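Nicotinate-nucleotide pyrophosphorylase (Ehrlichia chaffeensis, PDB 3L0G) probably converts quinolinate and phosphoribosyl pyrophosphate into nicotinate mononucleotide, releasing pyrophosphate and carbon dioxide, in the biosynthesis of NAD(+). Local coordinates at residues 183-188 / 211-216; 229-234 / 252-257; 148-153 / 275-280. All blocks are in the same frame, centred on the assembly; numbering follows the deposited sequence.

In the fold
All three interactions belong to the parallel sheet of the C-terminal domain, which in this family forms an open alpha/beta barrel. Interaction 1 pairs the outermost strand 181-183 with 210-214, interaction 2 pairs 230-234 with 253-257, and interaction 3 joins the other outermost strand, 146-148, to 275-277. Centres lie about 10 Å apart between interactions 1 and 2, 13 Å between 2 and 3, and 16 Å between 1 and 3. Along the chain interaction 1 closes before interaction 2 opens, and both are nested in the long loop closed by interaction 3. One bound formic acid, probably from the crystallisation liquor, touches interactions 1 and 3, consistent with an anion pocket between the two outermost strands.

Interaction 1. Residues 183-188 / 211-216; sequences IKDNHI and AIECDN. With FMT (formic acid), chain J.
Ile183 and Ile212 form a parallel beta bridge: Ile183 N donates to Ala211 O at 2.9 Å, and Ile183 O accepts from Glu213 N at 2.8 Å. Beyond it strand turns into helix, and the Glu213 side chain reaches along to the first helical turn. Its CG sits between its own backbone N and carbonyl carbon (chi1 46°), which lays the extended chain across Lys184, Glu213 CG to Lys184 CA 3.3 Å. Glu213 OE1 meets Asp185 N at 2.8 Å in an almost straight bond (176°), on the anti side and somewhat tilted out of the carboxylate plane. Glutamate is long enough to satisfy that N-H, and its charge probably suits the N-terminal end of the helix. That setting may ease the repulsion from the Asp185 carboxylate, whose OD1 lies close to Glu213 OE1, the planes 75° apart. Lys184 NZ makes a long salt bridge to Glu213 OE2, 3.9 Å. It also donates a hydrogen bond to the bound formic acid. Ile188 CD1 meets Ile212 CD1 at 4.1 Å, the side chains crossing at about a right angle. Ile194 of helix 194-204 packs on both, Ile198 covers Ile183, and strand 230-234 continues the sheet beyond strand 210-214.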
loop_
_atom_site.group_PDB
_atom_site.type_symbol
_atom_site.label_atom_id
_atom_site.label_comp_id
_atom_site.label_asym_id
_atom_site.label_seq_id
_atom_site.Cartn_x
_atom_site.Cartn_y
_atom_site.Cartn_z
ATOM N N ILE C 183 -6.907 -23.276 -16.605
ATOM C CA ILE C 183 -5.913 -23.787 -17.518
ATOM C C ILE C 183 -6.177 -23.110 -18.836
ATOM O O ILE C 183 -7.297 -23.145 -19.345
ATOM C CB ILE C 183 -6.043 -25.325 -17.676
ATOM C CG1 ILE C 183 -5.895 -26.000 -16.275
ATOM C CG2 ILE C 183 -5.041 -25.853 -18.708
ATOM C CD1 ILE C 183 -6.125 -27.478 -16.244
ATOM N N LYS C 184 -5.134 -22.497 -19.380
ATOM C CA LYS C 184 -5.249 -21.586 -20.503
ATOM C C LYS C 184 -4.612 -22.148 -21.734
ATOM O O LYS C 184 -3.848 -23.117 -21.649
ATOM C CB LYS C 184 -4.646 -20.232 -20.107
ATOM C CG LYS C 184 -5.566 -19.508 -19.133
ATOM C CD LYS C 184 -5.145 -18.083 -18.832
ATOM C CE LYS C 184 -6.121 -17.394 -17.894
ATOM N NZ LYS C 184 -7.273 -16.685 -18.565
ATOM N N ASP C 185 -4.927 -21.548 -22.884
ATOM C CA ASP C 185 -4.266 -21.865 -24.153
ATOM C C ASP C 185 -2.758 -22.048 -23.975
ATOM O O ASP C 185 -2.166 -23.015 -24.462
ATOM C CB ASP C 185 -4.571 -20.807 -25.248
ATOM C CG ASP C 185 -4.135 -19.377 -24.873
ATOM O OD1 ASP C 185 -3.606 -19.103 -23.750
ATOM O OD2 ASP C 185 -4.283 -18.502 -25.758
ATOM N N ASN C 186 -2.141 -21.143 -23.237
ATOM C CA ASN C 186 -0.673 -21.165 -23.096
ATOM C C ASN C 186 -0.114 -22.261 -22.169
ATOM O O ASN C 186 1.044 -22.648 -22.296
ATOM C CB ASN C 186 -0.170 -19.788 -22.722
ATOM C CG ASN C 186 -0.190 -18.824 -23.908
ATOM O OD1 ASN C 186 -0.206 -17.597 -23.725
ATOM N ND2 ASN C 186 -0.178 -19.377 -25.138
ATOM N N HIS C 187 -0.937 -22.771 -21.257
ATOM C CA HIS C 187 -0.548 -23.954 -20.478
ATOM C C HIS C 187 -0.517 -25.180 -21.370
ATOM O O HIS C 187 0.423 -25.971 -21.317
ATOM C CB HIS C 187 -1.502 -24.183 -19.326
ATOM C CG HIS C 187 -1.462 -23.101 -18.312
ATOM N ND1 HIS C 187 -2.502 -22.210 -18.130
ATOM C CD2 HIS C 187 -0.493 -22.742 -17.433
ATOM C CE1 HIS C 187 -2.166 -21.347 -17.191
ATOM N NE2 HIS C 187 -0.963 -21.656 -16.740
ATOM N N ILE C 188 -1.540 -25.302 -22.202
ATOM C CA ILE C 188 -1.730 -26.458 -23.049
ATOM C C ILE C 188 -0.568 -26.467 -24.035
ATOM O O ILE C 188 0.019 -27.516 -24.282
ATOM C CB ILE C 188 -3.071 -26.371 -23.812
ATOM C CG1 ILE C 188 -4.253 -26.427 -22.845
ATOM C CG2 ILE C 188 -3.186 -27.449 -24.873
ATOM C CD1 ILE C 188 -5.623 -26.123 -23.488
ATOM N N ALA C 211 -11.208 -25.394 -14.140
ATOM C CA ALA C 211 -11.669 -24.734 -15.380
ATOM C C ALA C 211 -10.595 -24.770 -16.453
ATOM O O ALA C 211 -9.418 -24.637 -16.148
ATOM C CB ALA C 211 -12.043 -23.287 -15.119
ATOM N N ILE C 212 -11.001 -24.916 -17.725
ATOM C CA ILE C 212 -10.044 -24.948 -18.833
ATOM C C ILE C 212 -10.568 -24.194 -20.057
ATOM O O ILE C 212 -11.740 -24.308 -20.407
ATOM C CB ILE C 212 -9.665 -26.391 -19.192
ATOM C CG1 ILE C 212 -8.610 -26.433 -20.328
ATOM C CG2 ILE C 212 -10.914 -27.197 -19.544
ATOM C CD1 ILE C 212 -7.934 -27.852 -20.534
ATOM N N GLU C 213 -9.721 -23.395 -20.692
ATOM C CA GLU C 213 -10.153 -22.728 -21.918
ATOM C C GLU C 213 -9.874 -23.524 -23.196
ATOM O O GLU C 213 -8.778 -24.073 -23.418
ATOM C CB GLU C 213 -9.680 -21.283 -22.025
ATOM C CG GLU C 213 -8.287 -21.007 -21.703
ATOM C CD GLU C 213 -7.854 -19.588 -22.124
ATOM O OE1 GLU C 213 -6.864 -19.483 -22.904
ATOM O OE2 GLU C 213 -8.523 -18.607 -21.679
ATOM N N CYS C 214 -10.910 -23.594 -24.013
ATOM C CA CYS C 214 -10.910 -24.328 -25.259
ATOM C C CYS C 214 -11.203 -23.363 -26.406
ATOM O O CYS C 214 -12.062 -22.484 -26.279
ATOM C CB CYS C 214 -12.003 -25.380 -25.189
ATOM S SG CYS C 214 -11.814 -26.631 -23.865
ATOM N N ASP C 215 -10.518 -23.512 -27.527
ATOM C CA ASP C 215 -10.896 -22.750 -28.707
ATOM C C ASP C 215 -11.373 -23.559 -29.894
ATOM O O ASP C 215 -11.576 -22.997 -30.949
ATOM C CB ASP C 215 -9.842 -21.711 -29.103
ATOM C CG ASP C 215 -8.509 -22.295 -29.357
ATOM O OD1 ASP C 215 -8.416 -23.528 -29.561
ATOM O OD2 ASP C 215 -7.535 -21.497 -29.340
ATOM N N ASN C 216 -11.611 -24.859 -29.713
ATOM C CA ASN C 216 -12.353 -25.625 -30.719
ATOM C C ASN C 216 -13.076 -26.788 -30.093
ATOM O O ASN C 216 -12.943 -27.046 -28.884
ATOM C CB ASN C 216 -11.434 -26.072 -31.868
ATOM C CG ASN C 216 -10.335 -27.012 -31.404
ATOM O OD1 ASN C 216 -10.567 -27.880 -30.576
ATOM N ND2 ASN C 216 -9.140 -26.828 -31.926
HETATM C C FMT J . -9.250 -15.014 -15.607
HETATM O O1 FMT J . -9.650 -15.312 -14.473
HETATM O O2 FMT J . -8.124 -15.314 -16.026
#

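Interaction 2. Residues 229-234 / 252-257; sequences DMILLD and SVLEVS. With EDO (1,2-ethanediol), chain I.
Ser252 lies against Asp229 where strands 230-234 and 253-257 begin to pair, parallel neighbours in a beta-alpha-beta unit whose crossover carries helix 238-248. Ser252 OG donates to Val253 O at 2.9 Å, while Ile231 N reaches that oxygen from the opposite face of the carbonyl plane; a small hydroxyl can thus fold back beside the strand. Val253 N bonds Asp229 O, and Val253 CG1 touches Met230 CG at 4.0 Å. Leu254 turns to the other face, towards Val245 and Val248 of the crossover helix. There Leu254 CD2 touches both Ile231 CG2 (3.9 Å) and Leu233 CG (3.7 Å), an apolar contact that suits branched aliphatic residues. Glu255 bonds through its backbone to Ile231 O and Leu233 N, and reaches out on the Met230 face with CG anti to its N (chi1 172°). Its buried carboxylate is met by a salt bridge from Arg148 and by an ethanediol, probably from the crystallisation liquor, whose O2 lies 2.5 Å from Glu255 OE1. Val256 packs on Ile241 of the crossover helix and beside Leu233. Last, Ser257 N gives Leu233 O a virtually straight bond (179°), and Ser257 CB presses on Leu232 CD2 at 3.4 Å, tighter than usual for two carbons.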
loop_
_atom_site.group_PDB
_atom_site.type_symbol
_atom_site.label_atom_id
_atom_site.label_comp_id
_atom_site.label_asym_id
_atom_site.label_seq_id
_atom_site.Cartn_x
_atom_site.Cartn_y
_atom_site.Cartn_z
ATOM N N ASP C 229 -14.584 -29.354 -14.400
ATOM C CA ASP C 229 -15.767 -28.781 -13.763
ATOM C C ASP C 229 -16.334 -27.672 -14.638
ATOM O O ASP C 229 -17.536 -27.422 -14.625
ATOM C CB ASP C 229 -15.402 -28.272 -12.359
ATOM C CG ASP C 229 -14.886 -29.385 -11.462
ATOM O OD1 ASP C 229 -15.730 -30.173 -10.985
ATOM O OD2 ASP C 229 -13.663 -29.477 -11.252
ATOM N N MET C 230 -15.478 -27.054 -15.443
ATOM C CA MET C 230 -15.836 -25.838 -16.159
ATOM C C MET C 230 -15.010 -25.712 -17.413
ATOM O O MET C 230 -13.797 -25.921 -17.402
ATOM C CB MET C 230 -15.609 -24.616 -15.260
ATOM C CG MET C 230 -15.756 -23.232 -15.934
ATOM S SD MET C 230 -15.720 -21.934 -14.670
ATOM C CE MET C 230 -14.666 -20.689 -15.479
ATOM N N ILE C 231 -15.700 -25.391 -18.496
ATOM C CA ILE C 231 -15.096 -25.234 -19.814
ATOM C C ILE C 231 -15.406 -23.826 -20.323
ATOM O O ILE C 231 -16.547 -23.388 -20.341
ATOM C CB ILE C 231 -15.624 -26.287 -20.799
ATOM C CG1 ILE C 231 -15.122 -27.675 -20.419
ATOM C CG2 ILE C 231 -15.168 -25.960 -22.218
ATOM C CD1 ILE C 231 -15.761 -28.806 -21.266
ATOM N N LEU C 232 -14.363 -23.123 -20.716
ATOM C CA LEU C 232 -14.465 -21.793 -21.268
ATOM C C LEU C 232 -14.344 -21.891 -22.787
ATOM O O LEU C 232 -13.443 -22.560 -23.305
ATOM C CB LEU C 232 -13.344 -20.939 -20.680
ATOM C CG LEU C 232 -13.385 -19.436 -20.867
ATOM C CD1 LEU C 232 -12.788 -18.738 -19.633
ATOM C CD2 LEU C 232 -12.618 -19.045 -22.155
ATOM N N LEU C 233 -15.268 -21.257 -23.495
ATOM C CA LEU C 233 -15.248 -21.237 -24.960
ATOM C C LEU C 233 -14.645 -19.885 -25.414
ATOM O O LEU C 233 -15.247 -18.823 -25.210
ATOM C CB LEU C 233 -16.655 -21.466 -25.507
ATOM C CG LEU C 233 -17.420 -22.710 -24.992
ATOM C CD1 LEU C 233 -18.888 -22.737 -25.483
ATOM C CD2 LEU C 233 -16.725 -24.018 -25.406
ATOM N N ASP C 234 -13.430 -19.927 -25.962
ATOM C CA ASP C 234 -12.661 -18.699 -26.261
ATOM C C ASP C 234 -12.778 -18.386 -27.759
ATOM O O ASP C 234 -12.332 -19.156 -28.588
ATOM C CB ASP C 234 -11.196 -18.874 -25.840
ATOM C CG ASP C 234 -10.391 -17.558 -25.853
ATOM O OD1 ASP C 234 -10.908 -16.506 -25.382
ATOM O OD2 ASP C 234 -9.211 -17.589 -26.307
ATOM N N SER C 252 -20.639 -30.214 -17.647
ATOM C CA SER C 252 -19.697 -29.231 -17.148
ATOM C C SER C 252 -20.354 -27.856 -17.221
ATOM O O SER C 252 -21.289 -27.643 -17.973
ATOM C CB SER C 252 -18.368 -29.327 -17.938
ATOM O OG SER C 252 -17.579 -28.166 -17.835
ATOM N N VAL C 253 -19.892 -26.941 -16.377
ATOM C CA VAL C 253 -20.268 -25.553 -16.496
ATOM C C VAL C 253 -19.679 -25.075 -17.841
ATOM O O VAL C 253 -18.614 -25.534 -18.241
ATOM C CB VAL C 253 -19.747 -24.732 -15.278
ATOM C CG1 VAL C 253 -19.766 -23.232 -15.562
ATOM C CG2 VAL C 253 -20.584 -25.090 -13.982
ATOM N N LEU C 254 -20.398 -24.217 -18.553
ATOM C CA LEU C 254 -19.917 -23.637 -19.829
ATOM C C LEU C 254 -19.966 -22.144 -19.773
ATOM O O LEU C 254 -21.025 -21.558 -19.502
ATOM C CB LEU C 254 -20.802 -24.070 -21.020
ATOM C CG LEU C 254 -20.385 -25.235 -21.898
ATOM C CD1 LEU C 254 -21.409 -25.448 -23.035
ATOM C CD2 LEU C 254 -18.972 -24.971 -22.444
ATOM N N GLU C 255 -18.843 -21.524 -20.117
ATOM C CA GLU C 255 -18.713 -20.081 -20.096
ATOM C C GLU C 255 -18.221 -19.655 -21.464
ATOM O O GLU C 255 -17.319 -20.295 -21.994
ATOM C CB GLU C 255 -17.683 -19.690 -19.046
ATOM C CG GLU C 255 -17.314 -18.250 -19.037
ATOM C CD GLU C 255 -16.613 -17.852 -17.744
ATOM O OE1 GLU C 255 -15.683 -17.041 -17.825
ATOM O OE2 GLU C 255 -16.992 -18.359 -16.664
ATOM N N VAL C 256 -18.798 -18.600 -22.022
ATOM C CA VAL C 256 -18.296 -18.003 -23.262
ATOM C C VAL C 256 -17.497 -16.791 -22.841
ATOM O O VAL C 256 -17.990 -15.972 -22.062
ATOM C CB VAL C 256 -19.441 -17.579 -24.219
ATOM C CG1 VAL C 256 -18.900 -16.774 -25.430
ATOM C CG2 VAL C 256 -20.252 -18.810 -24.703
ATOM N N SER C 257 -16.270 -16.687 -23.347
ATOM C CA SER C 257 -15.394 -15.572 -23.042
ATOM C C SER C 257 -15.025 -14.846 -24.316
ATOM O O SER C 257 -14.754 -15.467 -25.350
ATOM C CB SER C 257 -14.116 -16.045 -22.372
ATOM O OG SER C 257 -13.584 -15.008 -21.539
HETATM C C1 EDO I . -12.705 -16.200 -17.256
HETATM O O1 EDO I . -12.399 -14.825 -17.061
HETATM C C2 EDO I . -13.205 -16.827 -15.952
HETATM O O2 EDO I . -14.570 -16.478 -15.651
#

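Interaction 3. Residues 148-153 / 275-280; sequences RSTRKT and YISIGC. With EDO (1,2-ethanediol), chain I; FMT (formic acid), chain J.
Arg148 and Tyr275 make up the dense end of this contact. The guanidinium lies flat on one face of the phenol ring, 3.6 Å from Arg148 CZ to the centroid of the Tyr275 ring with the planes only 11° apart, a stack that is also a cation-pi interaction. Bends at chi2 and chi3 (-136° and -80°) fold the arginine chain back over the ring, so that Arg148 NH1 comes 3.4 Å from Tyr275 CZ. Arginine and tyrosine suit each other here, since the flat cation covers the aromatic face and its N-H groups can still serve other partners at the rim, among them Glu255 of the adjoining strand 253-257. Beside the stack the backbones pair in parallel, with Arg148 N bonded to Ile276 O at 2.8 Å and Ile278 N to Arg148 O at 3.1 Å.

Farther along, the segments part and the contact thins. A water fills in for direct pairing, accepting from Thr150 N at 3.0 Å and donating to Ile278 O at 2.8 Å. Thr150 OG1 accepts from Lys152 N at 3.1 Å, an ST turn that shapes the loop, while the methyl of Thr150 faces Ser277 CB. The Lys152 chain passes over Gly279, whose lack of a side chain lets Lys152 CD approach Gly279 CA to 4.3 Å. Next to Gly279, Cys280 is tied by a disulfide to Cys259.

Arg151 turns elsewhere, its NH2 meeting O2 of the bound formic acid edge-on and its NH1 forming a salt bridge with Asp37 of a neighbouring subunit. Arg174 and Lys184 also bond the formic acid. Such a gathering of cationic side chains round a small acid, close to a subunit boundary, is consistent with a pocket for the anionic substrates of a phosphoribosyltransferase.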
loop_
_atom_site.group_PDB
_atom_site.type_symbol
_atom_site.label_atom_id
_atom_site.label_comp_id
_atom_site.label_asym_id
_atom_site.label_seq_id
_atom_site.Cartn_x
_atom_site.Cartn_y
_atom_site.Cartn_z
ATOM N N ARG C 148 -19.748 -12.304 -16.216
ATOM C CA ARG C 148 -18.523 -12.346 -15.411
ATOM C C ARG C 148 -17.443 -11.404 -15.874
ATOM O O ARG C 148 -17.340 -11.086 -17.069
ATOM C CB ARG C 148 -17.930 -13.743 -15.313
ATOM C CG ARG C 148 -18.883 -14.659 -14.536
ATOM C CD ARG C 148 -18.282 -15.564 -13.523
ATOM N NE ARG C 148 -17.716 -16.740 -14.122
ATOM C CZ ARG C 148 -17.719 -17.967 -13.595
ATOM N NH1 ARG C 148 -18.302 -18.246 -12.439
ATOM N NH2 ARG C 148 -17.122 -18.941 -14.268
ATOM N N SER C 149 -16.662 -10.930 -14.903
ATOM C CA SER C 149 -15.483 -10.154 -15.192
ATOM C C SER C 149 -14.387 -11.131 -15.577
ATOM O O SER C 149 -14.563 -12.361 -15.465
ATOM C CB SER C 149 -15.060 -9.304 -13.999
ATOM O OG SER C 149 -14.820 -10.116 -12.845
ATOM N N THR C 150 -13.293 -10.560 -16.063
ATOM C CA THR C 150 -12.059 -11.238 -16.406
ATOM C C THR C 150 -10.890 -10.612 -15.627
ATOM O O THR C 150 -11.117 -9.818 -14.732
ATOM C CB THR C 150 -11.754 -11.061 -17.887
ATOM O OG1 THR C 150 -11.526 -9.671 -18.151
ATOM C CG2 THR C 150 -12.940 -11.569 -18.782
ATOM N N ARG C 151 -9.647 -10.974 -15.998
ATOM C CA ARG C 151 -8.449 -10.369 -15.493
ATOM C C ARG C 151 -7.890 -9.267 -16.412
ATOM O O ARG C 151 -6.815 -8.709 -16.140
ATOM C CB ARG C 151 -7.388 -11.448 -15.167
ATOM C CG ARG C 151 -7.731 -12.216 -13.833
ATOM C CD ARG C 151 -6.921 -13.478 -13.614
ATOM N NE ARG C 151 -5.492 -13.246 -13.778
ATOM C CZ ARG C 151 -4.759 -13.615 -14.838
ATOM N NH1 ARG C 151 -3.480 -13.287 -14.896
ATOM N NH2 ARG C 151 -5.273 -14.334 -15.825
ATOM N N LYS C 152 -8.651 -8.909 -17.448
ATOM C CA LYS C 152 -8.292 -7.811 -18.321
ATOM C C LYS C 152 -8.859 -6.549 -17.707
ATOM O O LYS C 152 -9.741 -5.870 -18.264
ATOM C CB LYS C 152 -8.825 -8.034 -19.724
ATOM C CG LYS C 152 -8.245 -9.246 -20.406
ATOM C CD LYS C 152 -9.041 -9.589 -21.651
ATOM C CE LYS C 152 -8.250 -10.474 -22.582
ATOM N NZ LYS C 152 -9.134 -11.410 -23.286
ATOM N N THR C 153 -8.317 -6.247 -16.533
ATOM C CA THR C 153 -8.680 -5.083 -15.775
ATOM C C THR C 153 -7.621 -3.980 -15.941
ATOM O O THR C 153 -6.553 -4.186 -16.518
ATOM C CB THR C 153 -8.848 -5.533 -14.302
ATOM O OG1 THR C 153 -7.706 -6.313 -13.917
ATOM C CG2 THR C 153 -10.093 -6.437 -14.141
ATOM N N TYR C 275 -22.388 -18.893 -18.161
ATOM C CA TYR C 275 -21.718 -17.631 -17.906
ATOM C C TYR C 275 -21.274 -17.006 -19.219
ATOM O O TYR C 275 -20.967 -17.719 -20.175
ATOM C CB TYR C 275 -20.494 -17.873 -17.028
ATOM C CG TYR C 275 -20.825 -18.410 -15.640
ATOM C CD1 TYR C 275 -21.335 -17.562 -14.667
ATOM C CD2 TYR C 275 -20.627 -19.740 -15.307
ATOM C CE1 TYR C 275 -21.618 -17.997 -13.412
ATOM C CE2 TYR C 275 -20.943 -20.215 -14.007
ATOM C CZ TYR C 275 -21.428 -19.323 -13.077
ATOM O OH TYR C 275 -21.762 -19.706 -11.805
ATOM N N ILE C 276 -21.231 -15.677 -19.252
ATOM C CA ILE C 276 -20.481 -14.970 -20.289
ATOM C C ILE C 276 -19.506 -13.988 -19.620
ATOM O O ILE C 276 -19.929 -13.064 -18.898
ATOM C CB ILE C 276 -21.406 -14.256 -21.295
ATOM C CG1 ILE C 276 -22.308 -15.290 -21.996
ATOM C CG2 ILE C 276 -20.572 -13.472 -22.356
ATOM C CD1 ILE C 276 -23.566 -14.678 -22.633
ATOM N N SER C 277 -18.212 -14.212 -19.882
ATOM C CA SER C 277 -17.095 -13.391 -19.413
ATOM C C SER C 277 -16.761 -12.343 -20.465
ATOM O O SER C 277 -16.553 -12.709 -21.606
ATOM C CB SER C 277 -15.847 -14.260 -19.236
ATOM O OG SER C 277 -15.701 -14.697 -17.912
ATOM N N ILE C 278 -16.654 -11.068 -20.085
ATOM C CA ILE C 278 -16.484 -9.996 -21.051
ATOM C C ILE C 278 -15.326 -9.076 -20.635
ATOM O O ILE C 278 -15.409 -8.411 -19.622
ATOM C CB ILE C 278 -17.780 -9.153 -21.193
ATOM C CG1 ILE C 278 -18.973 -10.045 -21.503
ATOM C CG2 ILE C 278 -17.610 -8.121 -22.302
ATOM C CD1 ILE C 278 -20.290 -9.297 -21.516
ATOM N N GLY C 279 -14.254 -9.064 -21.432
ATOM C CA GLY C 279 -13.063 -8.251 -21.157
ATOM C C GLY C 279 -13.377 -6.772 -21.236
ATOM O O GLY C 279 -12.907 -5.995 -20.416
ATOM N N CYS C 280 -14.225 -6.387 -22.178
ATOM C CA CYS C 280 -14.493 -4.987 -22.471
ATOM C C CYS C 280 -15.471 -4.295 -21.467
ATOM O O CYS C 280 -15.857 -3.161 -21.672
ATOM C CB CYS C 280 -14.962 -4.868 -23.940
ATOM S SG CYS C 280 -13.662 -5.279 -25.228
HETATM C C1 EDO I . -12.705 -16.200 -17.256
HETATM O O1 EDO I . -12.399 -14.825 -17.061
HETATM C C2 EDO I . -13.205 -16.827 -15.952
HETATM O O2 EDO I . -14.570 -16.478 -15.651
HETATM C C FMT J . -9.250 -15.014 -15.607
HETATM O O1 FMT J . -9.650 -15.312 -14.473
HETATM O O2 FMT J . -8.124 -15.314 -16.026
HETATM O O HOH W 1 -13.548 -8.026 -17.601
#